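Local coordinates for protein putative endo-1,4-beta-xylanase (Bacteroides thetaiotaomicron VPI-5482, PDB 5MSX) that probably hydrolyses glycosidic bonds as a family 43 arabinofuranosidase that takes part in the breakdown of plant pectin by a gut bacterium, at residues I245-I255 against I301-D309; F205-L214 against L293-I301. All blocks are in the same frame, centred on the assembly; numbering follows the deposited sequence. Where two conformers were deposited one is given.

Contact 1 (I245-I255 against I301-D309); sequences IISTTNYERGI and IRPVELTMD. With EDO (1,2-ethanediol), chain B; EDO (1,2-ethanediol), chain D.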
loop_
_atom_site.group_PDB
_atom_site.type_symbol
_atom_site.label_atom_id
_atom_site.label_comp_id
_atom_site.label_asym_id
_atom_site.label_seq_id
_atom_site.Cartn_x
_atom_site.Cartn_y
_atom_site.Cartn_z
ATOM N N ILE C 245 -35.203 9.874 -9.601
ATOM C CA ILE C 245 -34.946 9.164 -10.852
ATOM C C ILE C 245 -34.144 10.081 -11.770
ATOM O O ILE C 245 -34.629 11.095 -12.228
ATOM C CB ILE C 245 -36.227 8.730 -11.567
ATOM C CG1 ILE C 245 -37.037 7.748 -10.695
ATOM C CG2 ILE C 245 -35.902 8.086 -12.903
ATOM C CD1 ILE C 245 -36.565 6.317 -10.691
ATOM N N ILE C 246 -32.913 9.704 -12.047
ATOM C CA ILE C 246 -32.051 10.572 -12.819
ATOM C C ILE C 246 -31.861 10.156 -14.276
ATOM O O ILE C 246 -31.453 10.982 -15.044
ATOM C CB ILE C 246 -30.725 10.880 -12.120
ATOM C CG1 ILE C 246 -29.896 9.631 -11.901
ATOM C CG2 ILE C 246 -30.990 11.593 -10.792
ATOM C CD1 ILE C 246 -28.672 9.894 -11.056
ATOM N N SER C 247 -32.144 8.908 -14.641
ATOM C CA SER C 247 -32.162 8.492 -16.042
ATOM C C SER C 247 -33.285 7.529 -16.247
ATOM O O SER C 247 -33.541 6.691 -15.388
ATOM C CB SER C 247 -30.839 7.881 -16.505
ATOM O OG SER C 247 -30.618 6.594 -15.981
ATOM N N THR C 248 -33.989 7.687 -17.361
ATOM C CA THR C 248 -35.144 6.863 -17.691
ATOM C C THR C 248 -35.429 6.974 -19.191
ATOM O O THR C 248 -34.982 7.922 -19.826
ATOM C CB THR C 248 -36.393 7.269 -16.860
ATOM O OG1 THR C 248 -37.411 6.284 -17.039
ATOM C CG2 THR C 248 -36.967 8.659 -17.281
ATOM N N THR C 249 -36.150 6.009 -19.753
ATOM C CA THR C 249 -36.545 6.049 -21.168
ATOM C C THR C 249 -37.148 7.414 -21.549
ATOM O O THR C 249 -37.955 7.976 -20.801
ATOM C CB THR C 249 -37.511 4.897 -21.512
ATOM O OG1 THR C 249 -36.782 3.663 -21.477
ATOM C CG2 THR C 249 -38.188 5.089 -22.927
ATOM N N ASN C 250 -36.660 7.971 -22.659
ATOM C CA ASN C 250 -37.222 9.183 -23.273
ATOM C C ASN C 250 -37.805 8.762 -24.636
ATOM O O ASN C 250 -37.071 8.594 -25.648
ATOM C CB ASN C 250 -36.149 10.236 -23.431
ATOM C CG ASN C 250 -36.696 11.553 -23.980
ATOM O OD1 ASN C 250 -37.584 11.570 -24.836
ATOM N ND2 ASN C 250 -36.124 12.655 -23.526
ATOM N N TYR C 251 -39.120 8.568 -24.643
ATOM C CA TYR C 251 -39.845 8.042 -25.796
ATOM C C TYR C 251 -39.718 8.988 -26.991
ATOM O O TYR C 251 -39.443 8.559 -28.103
ATOM C CB TYR C 251 -41.326 7.807 -25.437
ATOM C CG TYR C 251 -41.530 6.608 -24.543
ATOM C CD1 TYR C 251 -41.551 5.326 -25.081
ATOM C CD2 TYR C 251 -41.683 6.741 -23.161
ATOM C CE1 TYR C 251 -41.724 4.212 -24.278
ATOM C CE2 TYR C 251 -41.855 5.622 -22.354
ATOM C CZ TYR C 251 -41.870 4.370 -22.932
ATOM O OH TYR C 251 -42.037 3.248 -22.186
ATOM N N GLU C 252 -39.915 10.279 -26.728
ATOM C CA GLU C 252 -39.800 11.341 -27.737
ATOM C C GLU C 252 -38.459 11.354 -28.488
ATOM O O GLU C 252 -38.431 11.551 -29.698
ATOM C CB GLU C 252 -40.000 12.715 -27.086
ATOM N N ARG C 253 -37.351 11.178 -27.769
ATOM C CA ARG C 253 -36.022 11.115 -28.383
ATOM C C ARG C 253 -35.598 9.723 -28.798
ATOM O O ARG C 253 -34.554 9.561 -29.398
ATOM C CB ARG C 253 -34.965 11.736 -27.468
ATOM C CG ARG C 253 -35.154 13.238 -27.334
ATOM C CD ARG C 253 -34.092 13.884 -26.476
ATOM N NE ARG C 253 -34.597 15.132 -25.908
ATOM C CZ ARG C 253 -34.156 15.734 -24.799
ATOM N NH1 ARG C 253 -33.178 15.222 -24.056
ATOM N NH2 ARG C 253 -34.729 16.872 -24.407
ATOM N N GLY C 254 -36.403 8.717 -28.537
ATOM C CA GLY C 254 -36.044 7.341 -28.937
ATOM C C GLY C 254 -34.826 6.798 -28.166
ATOM O O GLY C 254 -33.931 6.177 -28.768
ATOM N N ILE C 255 -34.792 7.040 -26.847
ATOM C CA ILE C 255 -33.686 6.580 -25.980
ATOM C C ILE C 255 -34.241 5.676 -24.895
ATOM O O ILE C 255 -34.921 6.146 -23.992
ATOM C CB ILE C 255 -32.890 7.764 -25.395
ATOM C CG1 ILE C 255 -32.225 8.539 -26.551
ATOM C CG2 ILE C 255 -31.822 7.285 -24.388
ATOM C CD1 ILE C 255 -31.782 9.939 -26.183
ATOM N N ILE C 301 -29.112 16.099 -7.735
ATOM C CA ILE C 301 -28.772 15.856 -9.146
ATOM C C ILE C 301 -29.970 16.208 -10.017
ATOM O O ILE C 301 -31.105 15.785 -9.725
ATOM C CB ILE C 301 -28.376 14.380 -9.403
ATOM C CG1 ILE C 301 -27.110 14.010 -8.630
ATOM C CG2 ILE C 301 -28.173 14.119 -10.887
ATOM C CD1 ILE C 301 -26.826 12.519 -8.574
ATOM N N ARG C 302 -29.732 16.967 -11.085
ATOM C CA ARG C 302 -30.804 17.253 -12.040
ATOM C C ARG C 302 -30.993 16.038 -12.942
ATOM O O ARG C 302 -30.001 15.527 -13.475
ATOM C CB ARG C 302 -30.481 18.489 -12.878
ATOM C CG ARG C 302 -30.310 19.772 -12.036
ATOM C CD ARG C 302 -30.139 21.044 -12.884
ATOM N NE ARG C 302 -31.188 21.157 -13.903
ATOM C CZ ARG C 302 -32.467 21.392 -13.664
ATOM N NH1 ARG C 302 -32.918 21.608 -12.423
ATOM N NH2 ARG C 302 -33.314 21.426 -14.682
ATOM N N PRO C 303 -32.245 15.561 -13.117
ATOM C CA PRO C 303 -32.440 14.410 -14.026
ATOM C C PRO C 303 -31.768 14.670 -15.372
ATOM O O PRO C 303 -31.858 15.781 -15.908
ATOM C CB PRO C 303 -33.967 14.311 -14.146
ATOM C CG PRO C 303 -34.460 14.825 -12.840
ATOM C CD PRO C 303 -33.496 15.917 -12.424
ATOM N N VAL C 304 -31.071 13.668 -15.893
ATOM C CA VAL C 304 -30.207 13.861 -17.055
ATOM C C VAL C 304 -31.030 14.041 -18.324
ATOM O O VAL C 304 -31.945 13.304 -18.552
ATOM C CB VAL C 304 -29.238 12.673 -17.252
ATOM C CG1 VAL C 304 -28.384 12.886 -18.506
ATOM C CG2 VAL C 304 -28.347 12.533 -16.024
ATOM N N GLU C 305 -30.663 15.028 -19.137
ATOM C CA GLU C 305 -31.307 15.277 -20.422
ATOM C C GLU C 305 -30.584 14.380 -21.430
ATOM O O GLU C 305 -29.454 14.663 -21.808
ATOM C CB GLU C 305 -31.189 16.760 -20.810
ATOM C CG GLU C 305 -32.127 17.682 -20.016
ATOM C CD GLU C 305 -33.588 17.546 -20.448
ATOM O OE1 GLU C 305 -33.862 17.056 -21.572
ATOM O OE2 GLU C 305 -34.486 17.937 -19.678
ATOM N N LEU C 306 -31.215 13.278 -21.818
ATOM C CA LEU C 306 -30.546 12.286 -22.641
ATOM C C LEU C 306 -30.632 12.651 -24.132
ATOM O O LEU C 306 -31.678 13.050 -24.625
ATOM C CB LEU C 306 -31.148 10.895 -22.407
ATOM C CG LEU C 306 -31.173 10.433 -20.953
ATOM C CD1 LEU C 306 -32.095 9.225 -20.805
ATOM C CD2 LEU C 306 -29.781 10.120 -20.425
ATOM N N THR C 307 -29.516 12.516 -24.828
ATOM C CA THR C 307 -29.452 12.609 -26.273
ATOM C C THR C 307 -28.507 11.512 -26.739
ATOM O O THR C 307 -27.685 11.007 -25.958
ATOM C CB THR C 307 -28.895 13.968 -26.775
ATOM O OG1 THR C 307 -27.465 13.986 -26.639
ATOM C CG2 THR C 307 -29.496 15.189 -25.990
ATOM N N MET C 308 -28.587 11.196 -28.018
ATOM C CA MET C 308 -27.542 10.431 -28.664
ATOM C C MET C 308 -26.552 11.297 -29.465
ATOM O O MET C 308 -25.944 10.800 -30.410
ATOM C CB MET C 308 -28.167 9.364 -29.554
ATOM C CG MET C 308 -29.063 8.392 -28.791
ATOM S SD MET C 308 -29.748 7.263 -29.992
ATOM C CE MET C 308 -30.220 5.839 -29.022
ATOM N N ASP C 309 -26.372 12.564 -29.079
ATOM C CA ASP C 309 -25.490 13.490 -29.811
ATOM C C ASP C 309 -24.079 13.518 -29.257
ATOM O O ASP C 309 -23.186 13.880 -29.980
ATOM C CB ASP C 309 -26.053 14.906 -29.800
ATOM C CG ASP C 309 -27.430 14.980 -30.414
ATOM O OD1 ASP C 309 -27.652 14.298 -31.429
ATOM O OD2 ASP C 309 -28.303 15.709 -29.898
HETATM C C1 EDO B . -28.414 17.560 -16.034
HETATM O O1 EDO B . -28.263 16.312 -15.318
HETATM C C2 EDO B . -28.949 17.519 -17.454
HETATM O O2 EDO B . -28.146 16.667 -18.331
HETATM C C1 EDO D . -40.163 10.872 -9.738
HETATM O O1 EDO D . -40.326 12.277 -9.572
HETATM C C2 EDO D . -38.781 10.510 -9.254
HETATM O O2 EDO D . -37.763 11.261 -9.937
HETATM O O HOH W 1 -33.598 11.104 -17.682
HETATM O O HOH W 2 -34.211 12.704 -21.420
#
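Ile246 and Ile255 are the two bumps that 245-255 offers to the extended chain 301-309, at the rim of the five-bladed beta-propeller characteristic of family GH43. Strand 245-247 is an edge strand of a four-stranded antiparallel blade. Ile246 turns its CG2 onto Ile301 CG2, 3.8 Å away, while its carbonyl O accepts a nearly straight bond of 2.8 Å from Val304 N. Leu306 fills the next hollow in return, sending CD1 to within 3.3 Å of Thr248 O and touching Ile255 CG2 as the two side chains cross at a slant. Ile255 then fits between Leu306 and Met308: its chain, extended at chi2 (162°), carries CD1 over the backbone to lie 3.5 Å from both Leu306 O and Thr307 CA. Its CG1 slides past Met308 CG at 3.9 Å, the two side chains running in opposite directions. With an alanine in place of Ile255, the space between Leu306 and Met308 would probably go unfilled and the methionine would be freer to turn. Beyond this groove the loop turns back through an Asx motif, Asn250 OD1 taking the N-H of Arg253, and a G1 bulge at Gly254 and Ile255. Asn250 ND2 lies over one face of the Arg253 guanidinium and shares a water with Leu306 N. In a salt bridge, NH1 and NH2 of Arg253 both grip Glu305 OE1, NH2 at 3.0 Å, and NH1 also donates to Leu306 O at 2.7 Å.

Contact 2 (F205-L214 against L293-I301); sequences FKRKGIYYYL and LKFNEDGTI. With EDO (1,2-ethanediol), chain B.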
loop_
_atom_site.group_PDB
_atom_site.type_symbol
_atom_site.label_atom_id
_atom_site.label_comp_id
_atom_site.label_asym_id
_atom_site.label_seq_id
_atom_site.Cartn_x
_atom_site.Cartn_y
_atom_site.Cartn_z
ATOM N N PHE C 205 -19.761 8.547 -5.939
ATOM C CA PHE C 205 -18.811 9.651 -5.953
ATOM C C PHE C 205 -19.135 10.694 -4.876
ATOM O O PHE C 205 -20.257 10.748 -4.325
ATOM C CB PHE C 205 -18.712 10.301 -7.330
ATOM C CG PHE C 205 -19.966 10.979 -7.764
ATOM C CD1 PHE C 205 -20.967 10.258 -8.409
ATOM C CD2 PHE C 205 -20.171 12.340 -7.524
ATOM C CE1 PHE C 205 -22.148 10.898 -8.804
ATOM C CE2 PHE C 205 -21.371 12.953 -7.894
ATOM C CZ PHE C 205 -22.349 12.228 -8.518
ATOM N N LYS C 206 -18.132 11.524 -4.603
ATOM C CA LYS C 206 -18.215 12.570 -3.609
ATOM C C LYS C 206 -18.028 13.918 -4.314
ATOM O O LYS C 206 -17.067 14.084 -5.042
ATOM C CB LYS C 206 -17.118 12.400 -2.567
ATOM C CG LYS C 206 -17.212 13.374 -1.393
ATOM C CD LYS C 206 -16.033 13.206 -0.444
ATOM C CE LYS C 206 -16.307 13.815 0.930
ATOM N NZ LYS C 206 -15.142 13.459 1.771
ATOM N N ARG C 207 -18.918 14.876 -4.066
ATOM C CA ARG C 207 -18.767 16.224 -4.604
ATOM C C ARG C 207 -19.145 17.278 -3.557
ATOM O O ARG C 207 -20.266 17.252 -3.034
ATOM C CB ARG C 207 -19.636 16.400 -5.848
ATOM C CG ARG C 207 -19.677 17.834 -6.397
ATOM C CD ARG C 207 -20.518 17.902 -7.647
ATOM N NE ARG C 207 -20.614 19.238 -8.251
ATOM C CZ ARG C 207 -21.436 20.206 -7.835
ATOM N NH1 ARG C 207 -22.220 20.068 -6.759
ATOM N NH2 ARG C 207 -21.466 21.346 -8.502
ATOM N N LYS C 208 -18.210 18.193 -3.267
ATOM C CA LYS C 208 -18.438 19.296 -2.306
ATOM C C LYS C 208 -19.006 18.812 -0.984
ATOM O O LYS C 208 -20.014 19.309 -0.515
ATOM C CB LYS C 208 -19.354 20.359 -2.931
ATOM C CG LYS C 208 -18.717 21.002 -4.146
ATOM C CD LYS C 208 -19.603 22.023 -4.819
ATOM C CE LYS C 208 -18.859 22.613 -6.010
ATOM N NZ LYS C 208 -19.466 23.881 -6.506
ATOM N N GLY C 209 -18.378 17.782 -0.422
ATOM C CA GLY C 209 -18.804 17.197 0.845
ATOM C C GLY C 209 -20.034 16.304 0.844
ATOM O O GLY C 209 -20.429 15.842 1.910
ATOM N N ILE C 210 -20.654 16.059 -0.318
ATOM C CA ILE C 210 -21.824 15.204 -0.407
ATOM C C ILE C 210 -21.446 13.898 -1.129
ATOM O O ILE C 210 -20.804 13.917 -2.174
ATOM C CB ILE C 210 -22.990 15.913 -1.133
ATOM C CG1 ILE C 210 -23.268 17.272 -0.472
ATOM C CG2 ILE C 210 -24.249 15.042 -1.148
ATOM C CD1 ILE C 210 -24.395 18.081 -1.123
ATOM N N TYR C 211 -21.837 12.789 -0.524
ATOM C CA TYR C 211 -21.681 11.452 -1.056
ATOM C C TYR C 211 -22.936 11.068 -1.850
ATOM O O TYR C 211 -24.049 11.253 -1.367
ATOM C CB TYR C 211 -21.478 10.460 0.091
ATOM C CG TYR C 211 -20.248 10.664 0.954
ATOM C CD1 TYR C 211 -18.963 10.365 0.476
ATOM C CD2 TYR C 211 -20.364 11.092 2.269
ATOM C CE1 TYR C 211 -17.849 10.523 1.272
ATOM C CE2 TYR C 211 -19.243 11.267 3.076
ATOM C CZ TYR C 211 -17.999 10.973 2.582
ATOM O OH TYR C 211 -16.899 11.098 3.402
ATOM N N TYR C 212 -22.733 10.571 -3.073
ATOM C CA TYR C 212 -23.801 10.212 -4.016
ATOM C C TYR C 212 -23.743 8.732 -4.325
ATOM O O TYR C 212 -22.728 8.239 -4.796
ATOM C CB TYR C 212 -23.651 11.005 -5.314
ATOM C CG TYR C 212 -23.869 12.479 -5.140
ATOM C CD1 TYR C 212 -22.810 13.341 -4.817
ATOM C CD2 TYR C 212 -25.134 13.026 -5.263
ATOM C CE1 TYR C 212 -23.011 14.702 -4.648
ATOM C CE2 TYR C 212 -25.344 14.386 -5.068
ATOM C CZ TYR C 212 -24.275 15.222 -4.785
ATOM O OH TYR C 212 -24.492 16.589 -4.579
ATOM N N TYR C 213 -24.832 8.019 -4.028
ATOM C CA TYR C 213 -24.976 6.614 -4.359
ATOM C C TYR C 213 -26.088 6.454 -5.400
ATOM O O TYR C 213 -27.262 6.606 -5.090
ATOM C CB TYR C 213 -25.308 5.773 -3.105
ATOM C CG TYR C 213 -25.485 4.339 -3.448
ATOM C CD1 TYR C 213 -24.401 3.586 -3.802
ATOM C CD2 TYR C 213 -26.748 3.745 -3.479
ATOM C CE1 TYR C 213 -24.542 2.287 -4.214
ATOM C CE2 TYR C 213 -26.905 2.424 -3.870
ATOM C CZ TYR C 213 -25.803 1.703 -4.253
ATOM O OH TYR C 213 -25.882 0.386 -4.633
ATOM N N LEU C 214 -25.690 6.123 -6.618
ATOM C CA LEU C 214 -26.601 5.896 -7.739
ATOM C C LEU C 214 -26.679 4.405 -7.969
ATOM O O LEU C 214 -25.645 3.729 -7.956
ATOM C CB LEU C 214 -26.055 6.557 -9.036
ATOM C CG LEU C 214 -26.102 8.086 -9.191
ATOM C CD1 LEU C 214 -25.383 8.821 -8.083
ATOM C CD2 LEU C 214 -25.496 8.450 -10.540
ATOM N N LEU C 293 -24.002 15.972 -16.680
ATOM C CA LEU C 293 -24.660 15.771 -15.413
ATOM C C LEU C 293 -24.514 17.089 -14.633
ATOM O O LEU C 293 -23.405 17.609 -14.452
ATOM C CB LEU C 293 -24.031 14.601 -14.649
ATOM C CG LEU C 293 -24.735 14.319 -13.302
ATOM C CD1 LEU C 293 -25.680 13.160 -13.462
ATOM C CD2 LEU C 293 -23.757 14.021 -12.216
ATOM N N LYS C 294 -25.654 17.605 -14.178
ATOM C CA LYS C 294 -25.721 18.897 -13.491
ATOM C C LYS C 294 -26.398 18.741 -12.140
ATOM O O LYS C 294 -27.154 17.782 -11.884
ATOM C CB LYS C 294 -26.475 19.932 -14.331
ATOM C CG LYS C 294 -25.756 20.275 -15.627
ATOM C CD LYS C 294 -26.439 21.416 -16.358
ATOM C CE LYS C 294 -25.795 21.652 -17.711
ATOM N NZ LYS C 294 -26.067 23.038 -18.180
ATOM N N PHE C 295 -26.095 19.705 -11.278
ATOM C CA PHE C 295 -26.574 19.726 -9.911
ATOM C C PHE C 295 -27.313 21.044 -9.668
ATOM O O PHE C 295 -26.956 22.089 -10.232
ATOM C CB PHE C 295 -25.402 19.611 -8.915
ATOM C CG PHE C 295 -24.569 18.370 -9.088
ATOM C CD1 PHE C 295 -23.540 18.335 -10.013
ATOM C CD2 PHE C 295 -24.808 17.242 -8.318
ATOM C CE1 PHE C 295 -22.781 17.182 -10.201
ATOM C CE2 PHE C 295 -24.049 16.090 -8.476
ATOM C CZ PHE C 295 -23.038 16.052 -9.430
ATOM N N ASN C 296 -28.321 20.980 -8.810
ATOM C CA ASN C 296 -28.944 22.172 -8.251
ATOM C C ASN C 296 -28.096 22.654 -7.093
ATOM O O ASN C 296 -27.177 21.934 -6.622
ATOM C CB ASN C 296 -30.320 21.852 -7.769
ATOM C CG ASN C 296 -31.216 21.352 -8.866
ATOM O OD1 ASN C 296 -31.387 22.018 -9.892
ATOM N ND2 ASN C 296 -31.834 20.190 -8.648
ATOM N N GLU C 297 -28.364 23.870 -6.618
ATOM C CA GLU C 297 -27.508 24.463 -5.581
ATOM C C GLU C 297 -27.476 23.676 -4.268
ATOM O O GLU C 297 -26.431 23.640 -3.597
ATOM C CB GLU C 297 -27.897 25.919 -5.279
ATOM C CG GLU C 297 -27.100 26.588 -4.126
ATOM C CD GLU C 297 -25.576 26.593 -4.324
ATOM O OE1 GLU C 297 -25.070 26.231 -5.427
ATOM O OE2 GLU C 297 -24.843 26.976 -3.365
ATOM N N ASP C 298 -28.611 23.079 -3.884
ATOM C CA ASP C 298 -28.648 22.210 -2.685
ATOM C C ASP C 298 -27.874 20.864 -2.809
ATOM O O ASP C 298 -27.851 20.083 -1.854
ATOM C CB ASP C 298 -30.094 21.959 -2.211
ATOM C CG ASP C 298 -30.987 21.171 -3.241
ATOM O OD1 ASP C 298 -30.540 20.722 -4.327
ATOM O OD2 ASP C 298 -32.196 21.015 -2.941
ATOM N N GLY C 299 -27.235 20.597 -3.951
ATOM C CA GLY C 299 -26.539 19.338 -4.170
ATOM C C GLY C 299 -27.370 18.254 -4.837
ATOM O O GLY C 299 -26.807 17.219 -5.182
ATOM N N THR C 300 -28.682 18.457 -5.040
ATOM C CA THR C 300 -29.473 17.413 -5.712
ATOM C C THR C 300 -29.047 17.311 -7.177
ATOM O O THR C 300 -28.653 18.320 -7.767
ATOM C CB THR C 300 -31.007 17.620 -5.679
ATOM O OG1 THR C 300 -31.325 18.939 -6.094
ATOM C CG2 THR C 300 -31.573 17.313 -4.314
ATOM N N ILE C 301 -29.112 16.099 -7.735
ATOM C CA ILE C 301 -28.772 15.856 -9.146
ATOM C C ILE C 301 -29.970 16.208 -10.017
ATOM O O ILE C 301 -31.105 15.785 -9.725
ATOM C CB ILE C 301 -28.376 14.380 -9.403
ATOM C CG1 ILE C 301 -27.110 14.010 -8.630
ATOM C CG2 ILE C 301 -28.173 14.119 -10.887
ATOM C CD1 ILE C 301 -26.826 12.519 -8.574
HETATM C C1 EDO B . -28.414 17.560 -16.034
HETATM O O1 EDO B . -28.263 16.312 -15.318
HETATM C C2 EDO B . -28.949 17.519 -17.454
HETATM O O2 EDO B . -28.146 16.667 -18.331
HETATM O O HOH W 3 -24.320 21.992 -6.701
#
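Phe295 meets Phe205 and Tyr212 at the apolar centre of this contact. Phe205 brings its CE2 to the edge of the Phe295 ring, 3.8 Å from CZ. Tyr212 is held between two neighbours, with Ile210 CG2 over one face and Phe295 CE2 over the other; the planes of the Tyr212 and Phe295 rings are inclined at 59°. Deeper in, Ile301 CD1 fills the corner between Tyr212 CD2, at 3.8 Å, and Leu214 CD1, at 4.0 Å. Further out, the extended Arg207 chain slides over Phe295: CD sits above the ring face, 3.7 Å from its centroid, and the guanidinium lies flat on it, 8° from parallel, in an off-centre cation-pi stack. Lys208 CE lies over the rim of the guanidinium's opposite face. At the polar edge, Arg207 NH2 forms a salt bridge with Asp270, while NH1 reaches Asn296 O through a water. Tyr212 OH donates a very short bond, 2.5 Å, to Gly299 O. Gly299 closes a type I turn from Asn296 with positive phi; a CB there would collide with Ile210 CD1 and, at these backbone angles, with the preceding carbonyl O, so the position calls for glycine. Asp298 OD1 braces the turn, accepting from Thr300 N, which makes an Asx turn, and from Thr300 OG1. A hairpin closed by a type I' turn thus packs against the loop leaving strand 287-293, consistent with adjoining blades of the GH43 propeller.

Contacts 1 and 2 show how one continuous run, 293-309, can be laid along a single propeller blade: its first part meets the hairpin 205-214 and its second meets the edge strand 245-247 and the loop that follows, with Ile301 shared. Their centres are 18 Å apart. They join directly where Ile246 CD1 packs 3.5 Å from Leu214 CD2, and where Arg302 N probably bonds to Lys294 O at 2.8 Å. One ethanediol, probably from the crystallisation liquor, links them: its O1 bonds to both Lys294 N and Arg302 O, its O2 to Glu305 N. The side chain of Leu214 lies about 11 Å from that of Glu200, the predicted proton donor, and about 10 Å from a bound calcium ion.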